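Local coordinates for staphylococcal enterotoxin-like toxin (Staphylococcus aureus, PDB 4DXF), which probably binds sialylated glycans of host cell-surface proteins, as other carbohydrate-binding staphylococcal superantigen-like proteins do, in the service of immune evasion, at residues L182-N185 with R186-D189; L145-Q148 with L149-N153; I58-V61 with G62-K66; E11-P14 with K15-D18. One frame throughout, in Å; residues are numbered along the deposited sequence.

All four contacts are local, each made by one continuous stretch of chain, and they come in the order contact 4, contact 3, contact 2, contact 1. Contact 4 opens helix 17-22 near the modelled N-terminus, about 21 Å from the chain centre. Contact 3 leaves strand 56-59 of the OB-fold domain; contact 2 is the C-terminal half of helix 138-153 in the beta-grasp domain, and contact 1 is the short helix 184-187. Contacts 2 and 3 lie about 27 Å apart, centre to centre, on opposite sides of the chain centre. Contacts 1 and 3, with centres about 9 Å apart, meet across the domain boundary, where Asp189 and Lys63 form a salt bridge, so together they form part of the interface between the two domains of the superantigen fold.

Contact 1: residues L182-N185 with R186-D189; sequences LQEN and RMAD
Leu182 lays its CD1 methyl against the outer part of the Arg186 side chain, 3.6 Å from NH1, the leucine lying roughly perpendicular to the arginine. The methyl meets the guanidinium obliquely and also touches CD of the arginine. The bend at chi3 of Arg186 (74°) brings the guanidinium alongside the CD1 methyl of Leu182, while its NH2 is bonded to the carbonyl oxygen of Thr175. The other methyl of Leu182, CD2, packs 4.0 Å from Met187 CG, and the two side chains run antiparallel as they pass. Met187 runs extended beyond CG, which carries its CE to 3.6 Å from Leu182 O.

The backbone between them is a short, weakly bonded helix. Met187 N donates to Glu184 O at 3.1 Å. Arg186 N to Gln183 O and Ala188 N to Asn185 O are weak bonds of the same i to i+3 spacing. A water bridges the end of the turn, donating to Asn185 O at 2.7 Å and weakly to Asp189 OD1, which also takes a salt bridge from Lys63.

Met187 packs on Val94 of strand 92-99 and on Lys139 of helix 138-153. The chemistry thus divides: apolar side chains fill the buried side, while the arginine and aspartate ends are held by partners beyond the turn.

Contact 2: residues L145-Q148 with L149-N153; sequences LRKQ and LIEKN
Gln148 and Lys152 touch through their aliphatic parts, Gln148 CG lying 3.8 Å from Lys152 CD, one turn of helix apart. Lys147 and Glu151 run alongside each other in the same direction but meet differently, a carboxylate oxygen, Glu151 OE2, lying 3.6 Å from the CG methylene of Lys147. Their charged ends do not meet: Lys147 NZ stays 5.4 Å from Glu151 OE2 and is hydrogen-bonded instead to the carbonyl oxygen of Lys25, so any attraction between the charges is probably modest.

Four backbone bonds of the i to i+4 type tie the two segments into one regular alpha-helix. Ile150 N to Arg146 O is the straightest, 2.8 Å long with an N-H...O angle of 168°. Leu149 N to Leu145 O, Glu151 N to Lys147 O and Lys152 N to Gln148 O repeat the pattern.

One water bridges the side chains of Gln148 and Asn153. It accepts from Gln148 NE2 at 2.7 Å and donates to Asn153 OD1 at 2.6 Å. With chi1 at -180°, the extended Gln148 side chain stands out from the helix, across its axis, and brings NE2 to this water; NE2 has a further partner in Ser127 OG. Asn153 ND2 is hydrogen-bonded to Asp125 OD2.

The buried face of the helix lies on the beta-grasp sheet: Leu145 packs on Ile164, Ile166, Ile199 and Phe129, and Leu149 on Ile164 and Val201. Ile150 instead rests on Tyr23, Thr24 and Tyr156 of loops, while Arg146 pairs with Asp142 one turn earlier.

Contact 3: residues I58-V61 with G62-K66; sequences IALV and GKDDK
Val61 to Asp64 form a type II' beta turn that takes the chain from strand 56-59 into helix 64-67. Asp64 N donates to Val61 O at 3.1 Å. Gly62 occupies the first corner of the turn with phi 53° and psi -130°, backbone angles readily adopted by a residue without a side chain.

Leu60, just ahead of the turn, meets Asp64 at its far end, the two side chains at about a right angle and Leu60 CD2 lying 3.9 Å from Asp64 CB. Asp65 CB comes to 4.0 Å from Leu60 O, and Asp64 CB to 3.4 Å from Val61 O. These are packing contacts; the polar links from the aspartates to the backbone of residues 59-61 run through two waters.

One water accepts from Val61 N at 2.8 Å and lies within hydrogen-bonding distance of Ala59 O and Asp64 OD2. The other donates to both Leu60 O and Asp65 OD1, 2.5 Å from the latter. A chi1 of -176° swings the Asp65 carboxylate away from its own N and turns it to this water, and OD1 also forms a salt bridge with Arg45. Lys63, at the second corner, extends from the turn to pair with Asp189. Leu60 packs on Met47 and Ile97, while Val61 and Asp64 rest on Ala188.

A tight turn leading from a strand of the OB barrel into a short helix is the motif here, set in the OB-fold domain of a superantigen-like protein where that domain faces the beta-grasp domain.

Contact 4: residues E11-P14 with K15-D18; sequences EINP and KFKD
Asn13 accepts two backbone N-H groups, one on its side chain and one on its main chain. Its OD1 takes the N-H of Lys15 at 2.9 Å, with an N-H...O angle of 161°; the donor lies above the amide's carbonyl plane. Asn13 O takes the N-H of Phe16 at 3.2 Å, in a nearly straight bond. The next carbonyl, Pro14 O, receives a weak bond from Lys17 N at 3.4 Å. Thus the N-H groups of Lys15, Phe16 and Lys17 each find an oxygen two or three residues back.

The side-chain bond depends on how Asn13 is rotated: with CG anti to the backbone N (chi1 -166°), the amide lies beside the main chain just ahead and OD1 comes within 3.1 Å of Lys15 CB. Asn13 CB meets the Phe16 ring obliquely, 3.8 Å from CD2, and the amide and ring planes are 56° apart. Lys15 CB lies over one face of that ring, offset toward its rim. Farther on, Lys17 NZ makes a weak, long salt bridge to Asp18 OD1.

Phe16 is buried and packs on Tyr156, and Asn13 is joined to Gly157 by a backbone bond, which ties the N-terminal segment to a loop of the beta-grasp domain. An Asx turn at Asn13, followed by a 3-10 turn at Pro14 and Lys15, leads into helix 17-22, with Phe16 at its N-cap position.

Contact 1: residues L182-N185 with R186-D189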
ATOM      1  N   LEU A 182      -1.677   6.056   5.698  1.00 25.04           N
ATOM      2  CA  LEU A 182      -1.527   4.793   6.405  1.00 25.63           C
ATOM      3  C   LEU A 182      -0.277   4.961   7.272  1.00 25.21           C
ATOM      4  O   LEU A 182       0.696   5.554   6.821  1.00 25.98           O
ATOM      5  CB  LEU A 182      -1.254   3.626   5.422  1.00 23.52           C
ATOM      6  CG  LEU A 182      -0.925   2.254   6.006  1.00 25.38           C
ATOM      7  CD1 LEU A 182      -2.136   1.842   6.781  1.00 24.43           C
ATOM      8  CD2 LEU A 182      -0.748   1.334   4.807  1.00 22.58           C
ATOM      9  N   GLN A 183      -0.351   4.464   8.501  1.00 28.62           N
ATOM     10  CA  GLN A 183       0.801   4.544   9.448  1.00 30.18           C
ATOM     11  C   GLN A 183       1.997   3.783   8.841  1.00 30.54           C
ATOM     12  O   GLN A 183       1.807   2.676   8.358  1.00 27.89           O
ATOM     13  CB  GLN A 183       0.389   3.906  10.758  1.00 30.76           C
ATOM     14  CG  GLN A 183      -0.743   4.678  11.470  1.00 38.27           C
ATOM     15  CD  GLN A 183      -0.359   5.173  12.889  1.00 47.21           C
ATOM     16  OE1 GLN A 183       0.467   4.560  13.588  1.00 50.96           O
ATOM     17  NE2 GLN A 183      -0.973   6.292  13.311  1.00 51.27           N
ATOM     18  N   GLU A 184       3.189   4.370   8.888  1.00 30.64           N
ATOM     19  CA  GLU A 184       4.367   3.732   8.274  1.00 32.79           C
ATOM     20  C   GLU A 184       4.683   2.316   8.753  1.00 33.11           C
ATOM     21  O   GLU A 184       5.027   1.455   7.898  1.00 32.59           O
ATOM     22  CB  GLU A 184       5.579   4.613   8.410  1.00 32.88           C
ATOM     23  CG  GLU A 184       5.569   5.768   7.444  1.00 36.72           C
ATOM     24  CD  GLU A 184       6.940   6.250   7.164  1.00 36.74           C
ATOM     25  OE1 GLU A 184       7.907   5.743   7.837  1.00 41.22           O
ATOM     26  OE2 GLU A 184       7.056   7.125   6.282  1.00 34.64           O
ATOM     27  N   ASN A 185       4.599   2.033  10.071  1.00 31.92           N
ATOM     28  CA  ASN A 185       4.762   0.590  10.530  1.00 31.62           C
ATOM     29  C   ASN A 185       3.824  -0.432   9.840  1.00 29.50           C
ATOM     30  O   ASN A 185       4.211  -1.564   9.551  1.00 27.74           O
ATOM     31  CB  ASN A 185       4.663   0.455  12.058  1.00 32.67           C
ATOM     32  CG  ASN A 185       3.277   0.805  12.561  1.00 36.67           C
ATOM     33  OD1 ASN A 185       2.776   1.906  12.307  1.00 42.08           O
ATOM     34  ND2 ASN A 185       2.627  -0.140  13.206  1.00 41.70           N
ATOM     35  N   ARG A 186       2.583  -0.040   9.533  1.00 25.95           N
ATOM     36  CA  ARG A 186       1.645  -0.971   8.907  1.00 24.17           C
ATOM     37  C   ARG A 186       1.944  -1.218   7.374  1.00 21.53           C
ATOM     38  O   ARG A 186       1.366  -2.165   6.771  1.00 23.48           O
ATOM     39  CB  ARG A 186       0.239  -0.406   9.041  1.00 24.06           C
ATOM     40  CG  ARG A 186      -0.207  -0.125  10.535  1.00 26.27           C
ATOM     41  CD  ARG A 186      -1.648   0.451  10.382  1.00 24.27           C
ATOM     42  NE  ARG A 186      -2.539  -0.632  10.053  1.00 27.30           N
ATOM     43  CZ  ARG A 186      -3.778  -0.429   9.637  1.00 26.77           C
ATOM     44  NH1 ARG A 186      -4.171   0.842   9.531  1.00 20.27           N
ATOM     45  NH2 ARG A 186      -4.577  -1.464   9.378  1.00 25.49           N
ATOM     46  N   MET A 187       2.758  -0.360   6.792  1.00 20.84           N
ATOM     47  CA  MET A 187       3.226  -0.450   5.362  1.00 23.34           C
ATOM     48  C   MET A 187       4.037  -1.740   5.201  1.00 25.52           C
ATOM     49  O   MET A 187       4.055  -2.361   4.124  1.00 25.94           O
ATOM     50  CB  MET A 187       4.066   0.764   4.901  1.00 23.09           C
ATOM     51  CG  MET A 187       3.152   1.994   4.561  1.00 20.62           C
ATOM     52  SD  MET A 187       3.991   3.344   4.138  1.00 24.82           S
ATOM     53  CE  MET A 187       2.596   4.561   3.912  1.00 27.70           C
ATOM     54  N   ALA A 188       4.614  -2.197   6.298  1.00 25.99           N
ATOM     55  CA  ALA A 188       5.379  -3.439   6.220  1.00 26.48           C
ATOM     56  C   ALA A 188       4.551  -4.637   6.484  1.00 27.19           C
ATOM     57  O   ALA A 188       5.029  -5.750   6.253  1.00 27.66           O
ATOM     58  CB  ALA A 188       6.595  -3.390   7.197  1.00 27.17           C
ATOM     59  N   ASP A 189       3.297  -4.484   6.907  1.00 25.44           N
ATOM     60  CA  ASP A 189       2.461  -5.638   7.229  1.00 26.33           C
ATOM     61  C   ASP A 189       2.035  -6.373   5.974  1.00 26.32           C
ATOM     62  O   ASP A 189       1.802  -5.703   4.943  1.00 25.62           O
ATOM     63  CB  ASP A 189       1.221  -5.256   8.043  1.00 27.12           C
ATOM     64  CG  ASP A 189       1.539  -5.054   9.567  1.00 33.48           C
ATOM     65  OD1 ASP A 189       2.368  -5.814  10.113  1.00 33.69           O
ATOM     66  OD2 ASP A 189       0.936  -4.161  10.205  1.00 36.46           O
TER
HETATM   67  O   HOH W   1       4.631  -4.037  10.507  1.00 36.84           O

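Contact 2: residues L145-Q148 with L149-N153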
ATOM      1  N   LEU A 145      -6.026   1.172  -3.597  1.00 18.29           N
ATOM      2  CA  LEU A 145      -7.449   1.379  -3.341  1.00 18.33           C
ATOM      3  C   LEU A 145      -7.685   2.902  -3.210  1.00 19.92           C
ATOM      4  O   LEU A 145      -8.605   3.416  -3.865  1.00 18.93           O
ATOM      5  CB  LEU A 145      -7.881   0.585  -2.125  1.00 17.51           C
ATOM      6  CG  LEU A 145      -8.138  -0.955  -2.352  1.00 17.79           C
ATOM      7  CD1 LEU A 145      -8.259  -1.656  -1.067  1.00 17.76           C
ATOM      8  CD2 LEU A 145      -9.447  -1.104  -3.174  1.00 20.31           C
ATOM      9  N   ARG A 146      -6.820   3.631  -2.470  1.00 19.27           N
ATOM     10  CA  ARG A 146      -7.097   5.117  -2.380  1.00 20.94           C
ATOM     11  C   ARG A 146      -6.973   5.805  -3.731  1.00 21.27           C
ATOM     12  O   ARG A 146      -7.808   6.637  -4.084  1.00 19.92           O
ATOM     13  CB  ARG A 146      -6.189   5.779  -1.345  1.00 19.55           C
ATOM     14  CG  ARG A 146      -6.501   5.251   0.020  1.00 20.97           C
ATOM     15  CD  ARG A 146      -5.987   6.264   1.108  1.00 19.83           C
ATOM     16  NE  ARG A 146      -5.608   5.556   2.317  1.00 18.89           N
ATOM     17  CZ  ARG A 146      -5.458   6.093   3.521  1.00 23.86           C
ATOM     18  NH1 ARG A 146      -5.765   7.400   3.733  1.00 21.54           N
ATOM     19  NH2 ARG A 146      -4.998   5.311   4.475  1.00 21.58           N
ATOM     20  N   LYS A 147      -5.933   5.476  -4.532  1.00 20.55           N
ATOM     21  CA  LYS A 147      -5.786   6.024  -5.823  1.00 20.12           C
ATOM     22  C   LYS A 147      -7.028   5.806  -6.638  1.00 20.97           C
ATOM     23  O   LYS A 147      -7.501   6.777  -7.268  1.00 22.65           O
ATOM     24  CB  LYS A 147      -4.566   5.422  -6.566  1.00 20.56           C
ATOM     25  CG  LYS A 147      -4.359   6.045  -7.922  1.00 21.67           C
ATOM     26  CD  LYS A 147      -3.081   5.521  -8.630  1.00 21.77           C
ATOM     27  CE  LYS A 147      -1.876   6.386  -8.237  1.00 28.87           C
ATOM     28  NZ  LYS A 147      -0.624   5.914  -8.893  1.00 29.40           N
ATOM     29  N   GLN A 148      -7.522   4.580  -6.694  1.00 21.52           N
ATOM     30  CA  GLN A 148      -8.762   4.276  -7.409  1.00 22.95           C
ATOM     31  C   GLN A 148      -9.939   5.143  -6.920  1.00 24.25           C
ATOM     32  O   GLN A 148     -10.772   5.636  -7.734  1.00 24.28           O
ATOM     33  CB  GLN A 148      -9.115   2.828  -7.241  1.00 24.81           C
ATOM     34  CG  GLN A 148     -10.418   2.453  -7.991  1.00 28.36           C
ATOM     35  CD  GLN A 148     -10.941   1.085  -7.567  1.00 33.99           C
ATOM     36  OE1 GLN A 148     -10.159   0.163  -7.329  1.00 33.06           O
ATOM     37  NE2 GLN A 148     -12.272   0.940  -7.476  1.00 33.97           N
ATOM     38  N   LEU A 149      -9.998   5.358  -5.623  1.00 21.86           N
ATOM     39  CA  LEU A 149     -11.156   6.100  -5.058  1.00 23.39           C
ATOM     40  C   LEU A 149     -11.070   7.554  -5.372  1.00 24.39           C
ATOM     41  O   LEU A 149     -12.147   8.225  -5.536  1.00 24.48           O
ATOM     42  CB  LEU A 149     -11.233   5.880  -3.520  1.00 22.55           C
ATOM     43  CG  LEU A 149     -11.630   4.477  -3.027  1.00 21.49           C
ATOM     44  CD1 LEU A 149     -11.406   4.384  -1.551  1.00 21.93           C
ATOM     45  CD2 LEU A 149     -13.070   4.048  -3.398  1.00 21.57           C
ATOM     46  N   ILE A 150      -9.841   8.086  -5.392  1.00 23.98           N
ATOM     47  CA  ILE A 150      -9.579   9.425  -5.892  1.00 25.95           C
ATOM     48  C   ILE A 150     -10.031   9.565  -7.338  1.00 27.77           C
ATOM     49  O   ILE A 150     -10.787  10.501  -7.675  1.00 26.45           O
ATOM     50  CB  ILE A 150      -8.093   9.854  -5.713  1.00 25.79           C
ATOM     51  CG1 ILE A 150      -7.756   9.844  -4.213  1.00 24.09           C
ATOM     52  CG2 ILE A 150      -7.779  11.179  -6.477  1.00 27.85           C
ATOM     53  CD1 ILE A 150      -6.236  10.048  -3.896  1.00 21.74           C
ATOM     54  N   GLU A 151      -9.594   8.645  -8.189  1.00 27.87           N
ATOM     55  CA  GLU A 151      -9.828   8.736  -9.619  1.00 28.99           C
ATOM     56  C   GLU A 151     -11.288   8.513  -9.987  1.00 30.86           C
ATOM     57  O   GLU A 151     -11.789   9.200 -10.913  1.00 31.08           O
ATOM     58  CB  GLU A 151      -8.923   7.713 -10.351  1.00 30.02           C
ATOM     59  CG  GLU A 151      -7.440   8.159 -10.480  1.00 31.61           C
ATOM     60  CD  GLU A 151      -6.516   7.035 -11.068  1.00 36.62           C
ATOM     61  OE1 GLU A 151      -7.013   5.942 -11.438  1.00 41.11           O
ATOM     62  OE2 GLU A 151      -5.298   7.247 -11.141  1.00 38.04           O
ATOM     63  N   LYS A 152     -11.969   7.573  -9.310  1.00 29.83           N
ATOM     64  CA  LYS A 152     -13.295   7.141  -9.738  1.00 31.37           C
ATOM     65  C   LYS A 152     -14.416   7.691  -8.850  1.00 30.69           C
ATOM     66  O   LYS A 152     -15.553   7.750  -9.301  1.00 31.37           O
ATOM     67  CB  LYS A 152     -13.392   5.637  -9.849  1.00 32.04           C
ATOM     68  CG  LYS A 152     -12.331   5.031 -10.828  1.00 37.96           C
ATOM     69  CD  LYS A 152     -12.483   3.480 -10.952  1.00 45.25           C
ATOM     70  CE  LYS A 152     -13.837   3.051 -11.538  1.00 48.58           C
ATOM     71  NZ  LYS A 152     -14.208   1.599 -11.233  1.00 50.33           N
ATOM     72  N   ASN A 153     -14.096   8.141  -7.630  1.00 29.01           N
ATOM     73  CA  ASN A 153     -15.153   8.390  -6.590  1.00 28.73           C
ATOM     74  C   ASN A 153     -14.965   9.706  -5.910  1.00 27.58           C
ATOM     75  O   ASN A 153     -15.627  10.026  -4.899  1.00 29.31           O
ATOM     76  CB  ASN A 153     -15.202   7.264  -5.542  1.00 26.74           C
ATOM     77  CG  ASN A 153     -15.385   5.928  -6.159  1.00 28.99           C
ATOM     78  OD1 ASN A 153     -14.423   5.199  -6.406  1.00 25.19           O
ATOM     79  ND2 ASN A 153     -16.615   5.604  -6.482  1.00 29.32           N
TER
HETATM   80  O   HOH W   2     -14.112   2.937  -7.681  1.00 35.52           O

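Contact 3: residues I58-V61 with G62-K66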
ATOM      1  N   ILE A  58      14.909   0.557   0.473  1.00 21.74           N
ATOM      2  CA  ILE A  58      13.592   0.264   1.028  1.00 22.46           C
ATOM      3  C   ILE A  58      13.643   0.259   2.559  1.00 21.60           C
ATOM      4  O   ILE A  58      14.179  -0.677   3.229  1.00 22.01           O
ATOM      5  CB  ILE A  58      12.943  -1.093   0.490  1.00 21.39           C
ATOM      6  CG1 ILE A  58      13.029  -1.244  -1.059  1.00 21.08           C
ATOM      7  CG2 ILE A  58      11.478  -1.422   1.086  1.00 20.70           C
ATOM      8  CD1 ILE A  58      12.279  -0.079  -1.859  1.00 21.87           C
ATOM      9  N   ALA A  59      13.060   1.315   3.174  1.00 21.87           N
ATOM     10  CA  ALA A  59      13.017   1.297   4.633  1.00 22.95           C
ATOM     11  C   ALA A  59      12.408   0.109   5.346  1.00 23.67           C
ATOM     12  O   ALA A  59      11.272  -0.342   5.074  1.00 22.43           O
ATOM     13  CB  ALA A  59      12.400   2.669   5.178  1.00 23.63           C
ATOM     14  N   LEU A  60      13.152  -0.441   6.314  1.00 23.11           N
ATOM     15  CA  LEU A  60      12.651  -1.559   7.104  1.00 26.94           C
ATOM     16  C   LEU A  60      11.963  -1.047   8.377  1.00 29.74           C
ATOM     17  O   LEU A  60      12.619  -0.695   9.371  1.00 31.55           O
ATOM     18  CB  LEU A  60      13.758  -2.535   7.455  1.00 26.63           C
ATOM     19  CG  LEU A  60      14.459  -3.018   6.160  1.00 28.41           C
ATOM     20  CD1 LEU A  60      15.797  -3.766   6.423  1.00 26.90           C
ATOM     21  CD2 LEU A  60      13.486  -3.961   5.396  1.00 30.50           C
ATOM     22  N   VAL A  61      10.641  -0.972   8.307  1.00 30.34           N
ATOM     23  CA  VAL A  61       9.838  -0.395   9.385  1.00 30.55           C
ATOM     24  C   VAL A  61       8.977  -1.474   9.927  1.00 30.27           C
ATOM     25  O   VAL A  61       8.857  -2.563   9.321  1.00 29.91           O
ATOM     26  CB  VAL A  61       8.979   0.808   8.894  1.00 30.16           C
ATOM     27  CG1 VAL A  61       9.873   1.938   8.444  1.00 30.25           C
ATOM     28  CG2 VAL A  61       8.010   0.340   7.749  1.00 32.69           C
ATOM     29  N   GLY A  62       8.369  -1.218  11.095  1.00 29.74           N
ATOM     30  CA  GLY A  62       7.491  -2.153  11.718  1.00 29.42           C
ATOM     31  C   GLY A  62       8.117  -3.519  11.884  1.00 31.83           C
ATOM     32  O   GLY A  62       9.288  -3.635  12.360  1.00 30.24           O
ATOM     33  N   LYS A  63       7.373  -4.539  11.447  1.00 30.95           N
ATOM     34  CA  LYS A  63       7.785  -5.947  11.605  1.00 33.16           C
ATOM     35  C   LYS A  63       8.992  -6.350  10.728  1.00 32.30           C
ATOM     36  O   LYS A  63       9.710  -7.296  11.074  1.00 32.42           O
ATOM     37  CB  LYS A  63       6.628  -6.901  11.343  1.00 33.15           C
ATOM     38  CG  LYS A  63       5.569  -6.969  12.482  1.00 38.47           C
ATOM     39  CD  LYS A  63       4.583  -8.134  12.258  1.00 42.52           C
ATOM     40  CE  LYS A  63       3.270  -8.007  13.081  1.00 43.73           C
ATOM     41  NZ  LYS A  63       2.484  -6.754  12.704  1.00 41.06           N
ATOM     42  N   ASP A  64       9.249  -5.601   9.655  1.00 31.86           N
ATOM     43  CA  ASP A  64      10.363  -5.884   8.741  1.00 32.24           C
ATOM     44  C   ASP A  64      11.744  -5.811   9.350  1.00 33.56           C
ATOM     45  O   ASP A  64      12.669  -6.411   8.793  1.00 32.34           O
ATOM     46  CB  ASP A  64      10.340  -4.982   7.507  1.00 30.99           C
ATOM     47  CG  ASP A  64       9.387  -5.488   6.455  1.00 28.90           C
ATOM     48  OD1 ASP A  64       8.786  -6.584   6.626  1.00 26.88           O
ATOM     49  OD2 ASP A  64       9.227  -4.764   5.452  1.00 32.76           O
ATOM     50  N   ASP A  65      11.920  -5.022  10.415  1.00 33.94           N
ATOM     51  CA  ASP A  65      13.261  -4.821  10.928  1.00 35.93           C
ATOM     52  C   ASP A  65      13.789  -6.110  11.525  1.00 35.38           C
ATOM     53  O   ASP A  65      14.895  -6.506  11.180  1.00 36.81           O
ATOM     54  CB  ASP A  65      13.395  -3.644  11.898  1.00 35.65           C
ATOM     55  CG  ASP A  65      14.849  -3.433  12.332  1.00 38.98           C
ATOM     56  OD1 ASP A  65      15.665  -2.891  11.543  1.00 42.65           O
ATOM     57  OD2 ASP A  65      15.155  -3.830  13.465  1.00 41.80           O
ATOM     58  N   LYS A  66      12.969  -6.826  12.298  1.00 36.41           N
ATOM     59  CA  LYS A  66      13.392  -8.130  12.880  1.00 37.63           C
ATOM     60  C   LYS A  66      13.305  -9.232  11.858  1.00 37.01           C
ATOM     61  O   LYS A  66      13.982 -10.251  11.987  1.00 37.88           O
ATOM     62  CB  LYS A  66      12.504  -8.560  14.059  1.00 38.19           C
ATOM     63  CG  LYS A  66      12.812  -7.910  15.402  1.00 42.08           C
ATOM     64  CD  LYS A  66      11.621  -8.154  16.370  1.00 47.91           C
ATOM     65  CE  LYS A  66      11.809  -7.529  17.767  1.00 49.92           C
ATOM     66  NZ  LYS A  66      12.193  -6.102  17.646  1.00 51.24           N
TER
HETATM   67  O   HOH W   3       9.574  -2.100   5.930  1.00 33.13           O
HETATM   68  O   HOH W   4      15.006  -0.672  10.506  1.00 30.85           O

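Contact 4: residues E11-P14 with K15-D18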
ATOM      1  N   GLU A  11     -14.706  21.785  -6.897  1.00 55.50           N
ATOM      2  CA  GLU A  11     -14.834  20.308  -6.700  1.00 55.42           C
ATOM      3  C   GLU A  11     -13.709  19.758  -5.788  1.00 54.67           C
ATOM      4  O   GLU A  11     -13.839  18.639  -5.240  1.00 54.65           O
ATOM      5  CB  GLU A  11     -14.864  19.556  -8.094  1.00 55.39           C
ATOM      6  N   ILE A  12     -12.626  20.533  -5.634  1.00 52.97           N
ATOM      7  CA  ILE A  12     -11.452  20.080  -4.869  1.00 51.02           C
ATOM      8  C   ILE A  12     -11.134  20.929  -3.629  1.00 49.66           C
ATOM      9  O   ILE A  12     -10.470  21.965  -3.726  1.00 49.34           O
ATOM     10  CB  ILE A  12     -10.148  19.897  -5.742  1.00 51.56           C
ATOM     11  CG1 ILE A  12     -10.446  19.263  -7.127  1.00 52.90           C
ATOM     12  CG2 ILE A  12      -9.091  19.074  -4.955  1.00 50.19           C
ATOM     13  CD1 ILE A  12     -11.031  17.803  -7.113  1.00 51.31           C
ATOM     14  N   ASN A  13     -11.599  20.455  -2.466  1.00 47.18           N
ATOM     15  CA  ASN A  13     -11.302  21.066  -1.175  1.00 44.47           C
ATOM     16  C   ASN A  13      -9.785  20.993  -0.873  1.00 44.22           C
ATOM     17  O   ASN A  13      -9.239  19.900  -0.761  1.00 42.67           O
ATOM     18  CB  ASN A  13     -12.119  20.347  -0.099  1.00 43.91           C
ATOM     19  CG  ASN A  13     -12.161  21.082   1.222  1.00 43.67           C
ATOM     20  OD1 ASN A  13     -11.237  21.803   1.584  1.00 41.33           O
ATOM     21  ND2 ASN A  13     -13.234  20.860   1.978  1.00 42.67           N
ATOM     22  N   PRO A  14      -9.098  22.161  -0.774  1.00 43.36           N
ATOM     23  CA  PRO A  14      -7.678  22.223  -0.334  1.00 42.54           C
ATOM     24  C   PRO A  14      -7.387  21.661   1.074  1.00 41.38           C
ATOM     25  O   PRO A  14      -6.214  21.493   1.426  1.00 42.23           O
ATOM     26  CB  PRO A  14      -7.335  23.729  -0.376  1.00 43.45           C
ATOM     27  CG  PRO A  14      -8.676  24.454  -0.505  1.00 42.86           C
ATOM     28  CD  PRO A  14      -9.663  23.500  -1.086  1.00 43.31           C
ATOM     29  N   LYS A  15      -8.417  21.349   1.867  1.00 38.68           N
ATOM     30  CA  LYS A  15      -8.216  20.676   3.155  1.00 37.95           C
ATOM     31  C   LYS A  15      -7.502  19.300   2.965  1.00 36.36           C
ATOM     32  O   LYS A  15      -6.758  18.868   3.815  1.00 35.50           O
ATOM     33  CB  LYS A  15      -9.565  20.403   3.806  1.00 38.20           C
ATOM     34  CG  LYS A  15      -9.512  20.466   5.277  1.00 40.82           C
ATOM     35  CD  LYS A  15     -10.926  20.369   5.839  1.00 43.79           C
ATOM     36  CE  LYS A  15     -11.274  18.965   6.301  1.00 44.23           C
ATOM     37  NZ  LYS A  15     -12.764  18.851   6.429  1.00 42.71           N
ATOM     38  N   PHE A  16      -7.791  18.657   1.829  1.00 36.06           N
ATOM     39  CA  PHE A  16      -7.335  17.277   1.510  1.00 34.62           C
ATOM     40  C   PHE A  16      -6.111  17.249   0.582  1.00 35.03           C
ATOM     41  O   PHE A  16      -5.787  16.196   0.019  1.00 34.41           O
ATOM     42  CB  PHE A  16      -8.474  16.502   0.827  1.00 33.55           C
ATOM     43  CG  PHE A  16      -9.780  16.521   1.573  1.00 34.39           C
ATOM     44  CD1 PHE A  16      -9.847  16.189   2.911  1.00 32.05           C
ATOM     45  CD2 PHE A  16     -10.952  16.891   0.904  1.00 35.58           C
ATOM     46  CE1 PHE A  16     -11.081  16.226   3.591  1.00 36.32           C
ATOM     47  CE2 PHE A  16     -12.178  16.937   1.550  1.00 33.34           C
ATOM     48  CZ  PHE A  16     -12.249  16.598   2.901  1.00 33.07           C
ATOM     49  N   LYS A  17      -5.436  18.384   0.422  1.00 34.50           N
ATOM     50  CA  LYS A  17      -4.386  18.589  -0.580  1.00 36.11           C
ATOM     51  C   LYS A  17      -3.247  17.589  -0.400  1.00 34.74           C
ATOM     52  O   LYS A  17      -2.764  16.971  -1.385  1.00 36.06           O
ATOM     53  CB  LYS A  17      -3.866  20.052  -0.497  1.00 35.90           C
ATOM     54  CG  LYS A  17      -2.468  20.371  -1.027  1.00 41.19           C
ATOM     55  CD  LYS A  17      -2.181  21.911  -1.057  1.00 45.22           C
ATOM     56  CE  LYS A  17      -2.204  22.518   0.350  1.00 50.27           C
ATOM     57  NZ  LYS A  17      -0.987  22.155   1.148  1.00 53.99           N
ATOM     58  N   ASP A  18      -2.818  17.443   0.837  1.00 34.15           N
ATOM     59  CA  ASP A  18      -1.670  16.577   1.138  1.00 33.40           C
ATOM     60  C   ASP A  18      -1.988  15.105   0.863  1.00 31.98           C
ATOM     61  O   ASP A  18      -1.139  14.405   0.206  1.00 29.94           O
ATOM     62  CB  ASP A  18      -1.219  16.766   2.568  1.00 33.94           C
ATOM     63  CG  ASP A  18      -0.538  18.108   2.776  1.00 36.47           C
ATOM     64  OD1 ASP A  18      -0.317  18.835   1.789  1.00 36.44           O
ATOM     65  OD2 ASP A  18      -0.204  18.402   3.925  1.00 42.46           O
TER